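Local coordinates for protein alternansucrase (Leuconostoc mesenteroides, PDB 6HVG) that binds a calcium ion and belongs to glycoside hydrolase family 70, with a circularly permuted (beta/alpha)8-barrel and repeats of the choline-binding or cell-wall-binding type, at residues A649-H654 with G1031-S1036; Q676-Y681 with K741-Y746. One frame throughout, in Å; residues are numbered along the deposited sequence.

Contact 1 (A649-H654 with G1031-S1036)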
ATOM      1  N   ALA A 649     -26.988   3.547 -30.641  1.00 58.45           N
ATOM      2  CA  ALA A 649     -26.912   2.121 -30.957  1.00 58.86           C
ATOM      3  C   ALA A 649     -25.469   1.676 -31.233  1.00 58.60           C
ATOM      4  O   ALA A 649     -25.058   0.589 -30.821  1.00 60.55           O
ATOM      5  CB  ALA A 649     -27.799   1.793 -32.146  1.00 58.10           C
ATOM      6  N   ASN A 650     -24.721   2.507 -31.947  1.00 55.58           N
ATOM      7  CA  ASN A 650     -23.297   2.245 -32.202  1.00 55.99           C
ATOM      8  C   ASN A 650     -22.469   2.314 -30.916  1.00 53.89           C
ATOM      9  O   ASN A 650     -21.659   1.436 -30.640  1.00 50.31           O
ATOM     10  CB  ASN A 650     -22.720   3.261 -33.204  1.00 54.22           C
ATOM     11  CG  ASN A 650     -23.214   3.050 -34.616  1.00 53.91           C
ATOM     12  OD1 ASN A 650     -24.094   2.222 -34.875  1.00 55.23           O
ATOM     13  ND2 ASN A 650     -22.644   3.797 -35.544  1.00 52.72           N
ATOM     14  N   ALA A 651     -22.676   3.390 -30.160  1.00 53.08           N
ATOM     15  CA  ALA A 651     -22.025   3.606 -28.876  1.00 49.91           C
ATOM     16  C   ALA A 651     -22.309   2.452 -27.928  1.00 47.55           C
ATOM     17  O   ALA A 651     -21.383   1.872 -27.380  1.00 52.45           O
ATOM     18  CB  ALA A 651     -22.489   4.925 -28.259  1.00 49.81           C
ATOM     19  N   ASN A 652     -23.583   2.106 -27.767  1.00 46.23           N
ATOM     20  CA  ASN A 652     -23.990   1.089 -26.803  1.00 44.34           C
ATOM     21  C   ASN A 652     -23.715  -0.339 -27.233  1.00 46.41           C
ATOM     22  O   ASN A 652     -23.792  -1.233 -26.406  1.00 48.21           O
ATOM     23  CB  ASN A 652     -25.447   1.261 -26.420  1.00 43.30           C
ATOM     24  CG  ASN A 652     -25.726   2.616 -25.767  1.00 45.26           C
ATOM     25  OD1 ASN A 652     -24.873   3.516 -25.740  1.00 41.29           O
ATOM     26  ND2 ASN A 652     -26.932   2.759 -25.205  1.00 49.28           N
ATOM     27  N   LYS A 653     -23.358  -0.551 -28.500  1.00 48.62           N
ATOM     28  CA  LYS A 653     -22.866  -1.852 -28.971  1.00 48.47           C
ATOM     29  C   LYS A 653     -21.455  -2.146 -28.484  1.00 46.50           C
ATOM     30  O   LYS A 653     -20.984  -3.277 -28.582  1.00 46.90           O
ATOM     31  CB  LYS A 653     -22.849  -1.919 -30.503  1.00 53.07           C
ATOM     32  CG  LYS A 653     -23.980  -2.704 -31.110  1.00 60.70           C
ATOM     33  CD  LYS A 653     -24.044  -2.479 -32.618  1.00 69.59           C
ATOM     34  CE  LYS A 653     -25.434  -2.802 -33.167  1.00 74.94           C
ATOM     35  NZ  LYS A 653     -25.666  -2.150 -34.480  1.00 78.45           N
ATOM     36  N   HIS A 654     -20.764  -1.128 -27.999  1.00 46.18           N
ATOM     37  CA  HIS A 654     -19.390  -1.275 -27.540  1.00 49.84           C
ATOM     38  C   HIS A 654     -19.238  -0.590 -26.189  1.00 48.99           C
ATOM     39  O   HIS A 654     -18.398   0.305 -26.026  1.00 44.06           O
ATOM     40  CB  HIS A 654     -18.412  -0.677 -28.557  1.00 49.56           C
ATOM     41  CG  HIS A 654     -18.517  -1.282 -29.916  1.00 52.13           C
ATOM     42  ND1 HIS A 654     -19.432  -0.841 -30.846  1.00 56.10           N
ATOM     43  CD2 HIS A 654     -17.830  -2.288 -30.506  1.00 53.07           C
ATOM     44  CE1 HIS A 654     -19.314  -1.558 -31.949  1.00 57.97           C
ATOM     45  NE2 HIS A 654     -18.338  -2.433 -31.772  1.00 56.83           N
ATOM     46  N   GLY A1031     -21.233  15.802 -29.996  1.00 70.78           N
ATOM     47  CA  GLY A1031     -19.883  15.262 -30.231  1.00 68.83           C
ATOM     48  C   GLY A1031     -19.576  14.057 -29.332  1.00 70.28           C
ATOM     49  O   GLY A1031     -18.652  13.267 -29.613  1.00 68.01           O
ATOM     50  N   SER A1032     -20.361  13.936 -28.251  1.00 62.54           N
ATOM     51  CA  SER A1032     -20.209  12.921 -27.239  1.00 59.17           C
ATOM     52  C   SER A1032     -20.587  11.529 -27.751  1.00 54.14           C
ATOM     53  O   SER A1032     -21.355  11.389 -28.696  1.00 52.81           O
ATOM     54  CB  SER A1032     -21.047  13.326 -26.016  1.00 60.79           C
ATOM     55  OG  SER A1032     -20.978  12.355 -24.985  1.00 63.96           O
ATOM     56  N   VAL A1033     -20.020  10.507 -27.113  1.00 49.07           N
ATOM     57  CA  VAL A1033     -20.284   9.122 -27.431  1.00 48.70           C
ATOM     58  C   VAL A1033     -21.471   8.616 -26.602  1.00 47.72           C
ATOM     59  O   VAL A1033     -22.549   8.402 -27.146  1.00 49.65           O
ATOM     60  CB  VAL A1033     -19.031   8.249 -27.194  1.00 47.59           C
ATOM     61  CG1 VAL A1033     -19.343   6.760 -27.316  1.00 48.38           C
ATOM     62  CG2 VAL A1033     -17.951   8.626 -28.176  1.00 48.83           C
ATOM     63  N   PHE A1034     -21.264   8.398 -25.309  1.00 45.76           N
ATOM     64  CA  PHE A1034     -22.333   7.903 -24.468  1.00 45.02           C
ATOM     65  C   PHE A1034     -23.271   9.026 -24.035  1.00 44.11           C
ATOM     66  O   PHE A1034     -22.866  10.184 -23.914  1.00 44.71           O
ATOM     67  CB  PHE A1034     -21.770   7.140 -23.269  1.00 43.11           C
ATOM     68  CG  PHE A1034     -21.163   5.831 -23.644  1.00 41.94           C
ATOM     69  CD1 PHE A1034     -21.963   4.786 -24.075  1.00 43.59           C
ATOM     70  CD2 PHE A1034     -19.790   5.644 -23.600  1.00 40.94           C
ATOM     71  CE1 PHE A1034     -21.391   3.572 -24.439  1.00 45.42           C
ATOM     72  CE2 PHE A1034     -19.209   4.451 -23.966  1.00 39.27           C
ATOM     73  CZ  PHE A1034     -20.000   3.407 -24.375  1.00 42.99           C
ATOM     74  N   HIS A1035     -24.537   8.661 -23.832  1.00 44.46           N
ATOM     75  CA  HIS A1035     -25.544   9.597 -23.348  1.00 45.79           C
ATOM     76  C   HIS A1035     -26.386   8.906 -22.301  1.00 46.14           C
ATOM     77  O   HIS A1035     -26.873   7.811 -22.553  1.00 47.46           O
ATOM     78  CB  HIS A1035     -26.424  10.112 -24.489  1.00 46.93           C
ATOM     79  CG  HIS A1035     -25.678  10.890 -25.521  1.00 48.96           C
ATOM     80  ND1 HIS A1035     -25.207  10.312 -26.678  1.00 51.97           N
ATOM     81  CD2 HIS A1035     -25.276  12.180 -25.550  1.00 49.63           C
ATOM     82  CE1 HIS A1035     -24.553  11.215 -27.382  1.00 52.08           C
ATOM     83  NE2 HIS A1035     -24.566  12.351 -26.709  1.00 52.63           N
ATOM     84  N   SER A1036     -26.554   9.542 -21.138  1.00 45.79           N
ATOM     85  CA  SER A1036     -27.346   8.954 -20.077  1.00 45.91           C
ATOM     86  C   SER A1036     -28.797   9.139 -20.458  1.00 47.88           C
ATOM     87  O   SER A1036     -29.291  10.268 -20.524  1.00 53.32           O
ATOM     88  CB  SER A1036     -27.060   9.606 -18.718  1.00 46.55           C
ATOM     89  OG  SER A1036     -27.603   8.816 -17.658  1.00 47.37           O
TER
HETATM   90  O   HOH W   1     -25.196   6.277 -25.248  1.00 41.29           O

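Contact 2 (Q676-Y681 with K741-Y746)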
ATOM      1  N   GLN A 676     -15.537   6.605 -22.853  1.00 46.39           N
ATOM      2  CA  GLN A 676     -15.749   5.457 -21.966  1.00 46.83           C
ATOM      3  C   GLN A 676     -16.524   5.966 -20.755  1.00 47.21           C
ATOM      4  O   GLN A 676     -16.381   7.130 -20.374  1.00 50.16           O
ATOM      5  CB  GLN A 676     -14.423   4.862 -21.486  1.00 46.27           C
ATOM      6  CG  GLN A 676     -13.453   4.442 -22.581  1.00 45.92           C
ATOM      7  CD  GLN A 676     -12.570   5.583 -23.073  1.00 47.30           C
ATOM      8  OE1 GLN A 676     -12.380   6.580 -22.374  1.00 49.69           O
ATOM      9  NE2 GLN A 676     -12.098   5.476 -24.321  1.00 46.27           N
ATOM     10  N   LEU A 677     -17.337   5.107 -20.151  1.00 44.82           N
ATOM     11  CA  LEU A 677     -18.141   5.512 -19.008  1.00 44.79           C
ATOM     12  C   LEU A 677     -17.305   5.707 -17.751  1.00 43.10           C
ATOM     13  O   LEU A 677     -16.548   4.827 -17.371  1.00 43.03           O
ATOM     14  CB  LEU A 677     -19.235   4.486 -18.717  1.00 44.19           C
ATOM     15  CG  LEU A 677     -20.289   4.297 -19.799  1.00 45.46           C
ATOM     16  CD1 LEU A 677     -21.201   3.162 -19.361  1.00 45.10           C
ATOM     17  CD2 LEU A 677     -21.068   5.576 -20.057  1.00 46.94           C
ATOM     18  N   THR A 678     -17.459   6.861 -17.106  1.00 42.24           N
ATOM     19  CA  THR A 678     -16.885   7.057 -15.771  1.00 42.85           C
ATOM     20  C   THR A 678     -17.586   6.191 -14.737  1.00 43.44           C
ATOM     21  O   THR A 678     -18.766   5.891 -14.871  1.00 42.61           O
ATOM     22  CB  THR A 678     -16.986   8.518 -15.288  1.00 41.50           C
ATOM     23  OG1 THR A 678     -16.368   8.632 -14.003  1.00 39.04           O
ATOM     24  CG2 THR A 678     -18.451   8.966 -15.173  1.00 42.20           C
ATOM     25  N   MET A 679     -16.861   5.822 -13.690  1.00 45.56           N
ATOM     26  CA  MET A 679     -17.498   5.265 -12.506  1.00 44.04           C
ATOM     27  C   MET A 679     -18.158   6.403 -11.756  1.00 42.38           C
ATOM     28  O   MET A 679     -17.850   7.584 -11.980  1.00 40.42           O
ATOM     29  CB  MET A 679     -16.489   4.571 -11.599  1.00 50.11           C
ATOM     30  CG  MET A 679     -15.856   5.472 -10.537  1.00 53.34           C
ATOM     31  SD  MET A 679     -14.418   4.826  -9.695  1.00 61.46           S
ATOM     32  CE  MET A 679     -14.751   3.116  -9.451  1.00 65.36           C
ATOM     33  N   ASP A 680     -19.049   6.038 -10.838  1.00 42.70           N
ATOM     34  CA  ASP A 680     -19.715   7.003  -9.975  1.00 44.27           C
ATOM     35  C   ASP A 680     -19.446   6.610  -8.536  1.00 45.53           C
ATOM     36  O   ASP A 680     -20.269   5.973  -7.884  1.00 44.16           O
ATOM     37  CB  ASP A 680     -21.213   7.040 -10.272  1.00 46.88           C
ATOM     38  CG  ASP A 680     -21.958   8.041  -9.404  1.00 50.05           C
ATOM     39  OD1 ASP A 680     -21.296   8.864  -8.726  1.00 47.14           O
ATOM     40  OD2 ASP A 680     -23.216   7.995  -9.397  1.00 51.91           O
ATOM     41  N   TYR A 681     -18.267   6.999  -8.050  1.00 48.54           N
ATOM     42  CA  TYR A 681     -17.857   6.664  -6.696  1.00 47.09           C
ATOM     43  C   TYR A 681     -18.727   7.370  -5.648  1.00 44.59           C
ATOM     44  O   TYR A 681     -18.820   6.896  -4.529  1.00 41.28           O
ATOM     45  CB  TYR A 681     -16.376   6.994  -6.466  1.00 49.77           C
ATOM     46  CG  TYR A 681     -15.851   6.416  -5.172  1.00 53.13           C
ATOM     47  CD1 TYR A 681     -15.952   5.050  -4.919  1.00 54.18           C
ATOM     48  CD2 TYR A 681     -15.295   7.229  -4.180  1.00 56.67           C
ATOM     49  CE1 TYR A 681     -15.498   4.502  -3.727  1.00 57.39           C
ATOM     50  CE2 TYR A 681     -14.853   6.690  -2.973  1.00 58.58           C
ATOM     51  CZ  TYR A 681     -14.955   5.324  -2.755  1.00 59.73           C
ATOM     52  OH  TYR A 681     -14.515   4.749  -1.584  1.00 61.67           O
ATOM     53  N   LYS A 741     -29.532  17.322 -18.317  1.00 55.06           N
ATOM     54  CA  LYS A 741     -28.470  16.493 -18.851  1.00 55.14           C
ATOM     55  C   LYS A 741     -27.520  16.149 -17.731  1.00 52.93           C
ATOM     56  O   LYS A 741     -27.159  17.006 -16.924  1.00 53.98           O
ATOM     57  CB  LYS A 741     -27.704  17.234 -19.942  1.00 57.63           C
ATOM     58  CG  LYS A 741     -27.026  16.315 -20.937  1.00 63.22           C
ATOM     59  CD  LYS A 741     -26.094  17.095 -21.846  1.00 71.18           C
ATOM     60  CE  LYS A 741     -25.538  16.206 -22.939  1.00 74.90           C
ATOM     61  NZ  LYS A 741     -24.432  16.886 -23.666  1.00 78.37           N
ATOM     62  N   VAL A 742     -27.100  14.898 -17.687  1.00 50.07           N
ATOM     63  CA  VAL A 742     -26.295  14.417 -16.590  1.00 49.84           C
ATOM     64  C   VAL A 742     -25.170  13.530 -17.142  1.00 45.26           C
ATOM     65  O   VAL A 742     -25.219  13.093 -18.307  1.00 42.93           O
ATOM     66  CB  VAL A 742     -27.198  13.694 -15.574  1.00 52.14           C
ATOM     67  CG1 VAL A 742     -27.468  12.273 -16.015  1.00 51.68           C
ATOM     68  CG2 VAL A 742     -26.590  13.747 -14.188  1.00 57.60           C
ATOM     69  N   ILE A 743     -24.148  13.278 -16.333  1.00 42.03           N
ATOM     70  CA  ILE A 743     -22.955  12.581 -16.836  1.00 41.79           C
ATOM     71  C   ILE A 743     -23.178  11.080 -16.880  1.00 43.02           C
ATOM     72  O   ILE A 743     -23.458  10.469 -15.840  1.00 44.06           O
ATOM     73  CB  ILE A 743     -21.714  12.877 -15.987  1.00 40.74           C
ATOM     74  CG1 ILE A 743     -21.420  14.387 -16.022  1.00 42.16           C
ATOM     75  CG2 ILE A 743     -20.528  12.055 -16.486  1.00 40.67           C
ATOM     76  CD1 ILE A 743     -20.162  14.811 -15.306  1.00 43.65           C
ATOM     77  N   PRO A 744     -23.037  10.468 -18.067  1.00 40.73           N
ATOM     78  CA  PRO A 744     -23.277   9.031 -18.138  1.00 42.64           C
ATOM     79  C   PRO A 744     -22.255   8.262 -17.341  1.00 43.96           C
ATOM     80  O   PRO A 744     -21.079   8.642 -17.335  1.00 48.68           O
ATOM     81  CB  PRO A 744     -23.163   8.718 -19.629  1.00 41.01           C
ATOM     82  CG  PRO A 744     -22.366   9.828 -20.187  1.00 40.97           C
ATOM     83  CD  PRO A 744     -22.628  11.035 -19.352  1.00 39.98           C
ATOM     84  N   ASN A 745     -22.697   7.182 -16.696  1.00 43.86           N
ATOM     85  CA  ASN A 745     -21.858   6.479 -15.735  1.00 42.70           C
ATOM     86  C   ASN A 745     -22.250   5.031 -15.448  1.00 41.70           C
ATOM     87  O   ASN A 745     -23.390   4.651 -15.635  1.00 39.76           O
ATOM     88  CB  ASN A 745     -21.897   7.232 -14.418  1.00 42.71           C
ATOM     89  CG  ASN A 745     -23.233   7.101 -13.714  1.00 44.40           C
ATOM     90  OD1 ASN A 745     -23.414   6.276 -12.824  1.00 42.22           O
ATOM     91  ND2 ASN A 745     -24.181   7.909 -14.132  1.00 46.18           N
ATOM     92  N   TYR A 746     -21.288   4.247 -14.962  1.00 41.50           N
ATOM     93  CA  TYR A 746     -21.573   2.941 -14.351  1.00 41.49           C
ATOM     94  C   TYR A 746     -21.389   3.032 -12.853  1.00 42.08           C
ATOM     95  O   TYR A 746     -20.680   3.899 -12.379  1.00 40.51           O
ATOM     96  CB  TYR A 746     -20.700   1.836 -14.933  1.00 40.79           C
ATOM     97  CG  TYR A 746     -19.267   1.775 -14.461  1.00 41.11           C
ATOM     98  CD1 TYR A 746     -18.290   2.599 -15.002  1.00 42.37           C
ATOM     99  CD2 TYR A 746     -18.880   0.862 -13.493  1.00 41.40           C
ATOM    100  CE1 TYR A 746     -16.963   2.533 -14.571  1.00 43.41           C
ATOM    101  CE2 TYR A 746     -17.569   0.777 -13.060  1.00 41.34           C
ATOM    102  CZ  TYR A 746     -16.605   1.606 -13.609  1.00 43.04           C
ATOM    103  OH  TYR A 746     -15.290   1.511 -13.180  1.00 40.78           O
TER
HETATM  104  O   HOH W   2     -18.702   8.771 -18.529  1.00 34.13           O

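Contact 1 (A649-H654 with G1031-S1036)
The ring of F1034 lies against helix 648-652, with A651, N652 and H654 meeting its CD1, CE1 and CZ. N652 comes in from beside the ring: its OD1 stands close to the ring plane, 3.6 Å from F1034 CD1, with amide and ring only 25° apart, a position that would set the oxygen toward the ring hydrogens. CG of N652 is anti to its carbonyl carbon (chi1 -61°), on the backbone N side. H654 O sits at the same rim further round, 3.9 Å from F1034 CZ, while A651 O approaches obliquely, 3.4 Å from F1034 CE1. This is the stretch between helix 648-652 and barrel strand 657-658, and the loop that packs on it is bringing the chain back from strand 1003-1009 of an antiparallel sheet to helix 1038-1041 and the next barrel strand, 1045-1047. L1040 of that helix touches both N652 and F1034. The methyl of A651 points into the loop, with its CB 3.8 Å from V1033 CG1; that same CG1 also lies over one face of the F1034 ring, offset toward the rim. No direct hydrogen bond joins the two segments; a water bridges them, donating to N652 OD1 at 2.8 Å and accepting from H1035 N at 2.9 Å, and H1035 ND1 bonds D648 OD1. On the helix side, the imidazole of H654 stacks on Y642 and points ND1 in its own ring plane at N650 O, 3.2 Å away and nearly straight at 172°.

Contact 2 (Q676-Y681 with K741-Y746)
Y746 and the run from L677 to D680 meet where strands 678-679 and 745-747 are neighbours in the parallel sheet of the (beta/alpha)8-barrel, although the touching parts of the two segments run 86° apart from end to end. The backbone bonds come first. Y746 N gives a hydrogen bond of 3.0 Å to T678 O. The return bond, D680 N to Y746 O, is weak, bent to 121°. Close by, a water bridges the two segments, accepting from T678 N and lying in hydrogen-bonding reach of P744 O.

The aromatic contact is a CH-pi interaction: M679 CA stands over the face of the Y746 ring, 3.9 Å from its centroid, and M679 CB meets Y746 CZ at 3.6 Å. Y746 CG sits between backbone N and carbonyl carbon (chi1 77°); the ring lies with one face under M679 CA, and L677 O reaches its edge in the ring plane. The phenol oxygen is hydrogen-bonded to L658 O of strand 657-658.

Apolar packing continues along the loop ahead of strand 745-747, where L677 CD2 touches P744 CB at 3.8 Å and T678 CG2 touches I743 CG2 at 3.9 Å.

The polar side chains have their main partners elsewhere: T678 OG1 is hydrogen-bonded to D660, and D680 caps the helix that follows, its OD1 also bonded to T682 OG1. The amide of N745 stands nearly upright to the D680 carboxylate. Its OD1 pairs with T820 OG1, while ND2 donates to D819 O and, in the carbonyl plane, to I743 O at 3.2 Å.

How the contacts relate
Along the chain the order is 649-654, 676-681, 741-746, 1031-1036, so contact 2 falls entirely between the two segments of contact 1. Their centres are 12 Å apart in the same barrel. Contact 1 lies among the connections leading into strands 657-658 and 1045-1047, contact 2 between strands 678-679 and 745-747. The two meet directly: F1034 CG packs on L677 CD2 at 3.6 Å, and P744 and V742 touch the loop at F1034 and S1036. L677 also shares backbone bonds with S656 and L658, consistent with the first and last strands of the sheet order, 657-658 and 678-679, meeting to close the barrel. The junction thus joins parts of the domain that are hundreds of residues apart in sequence.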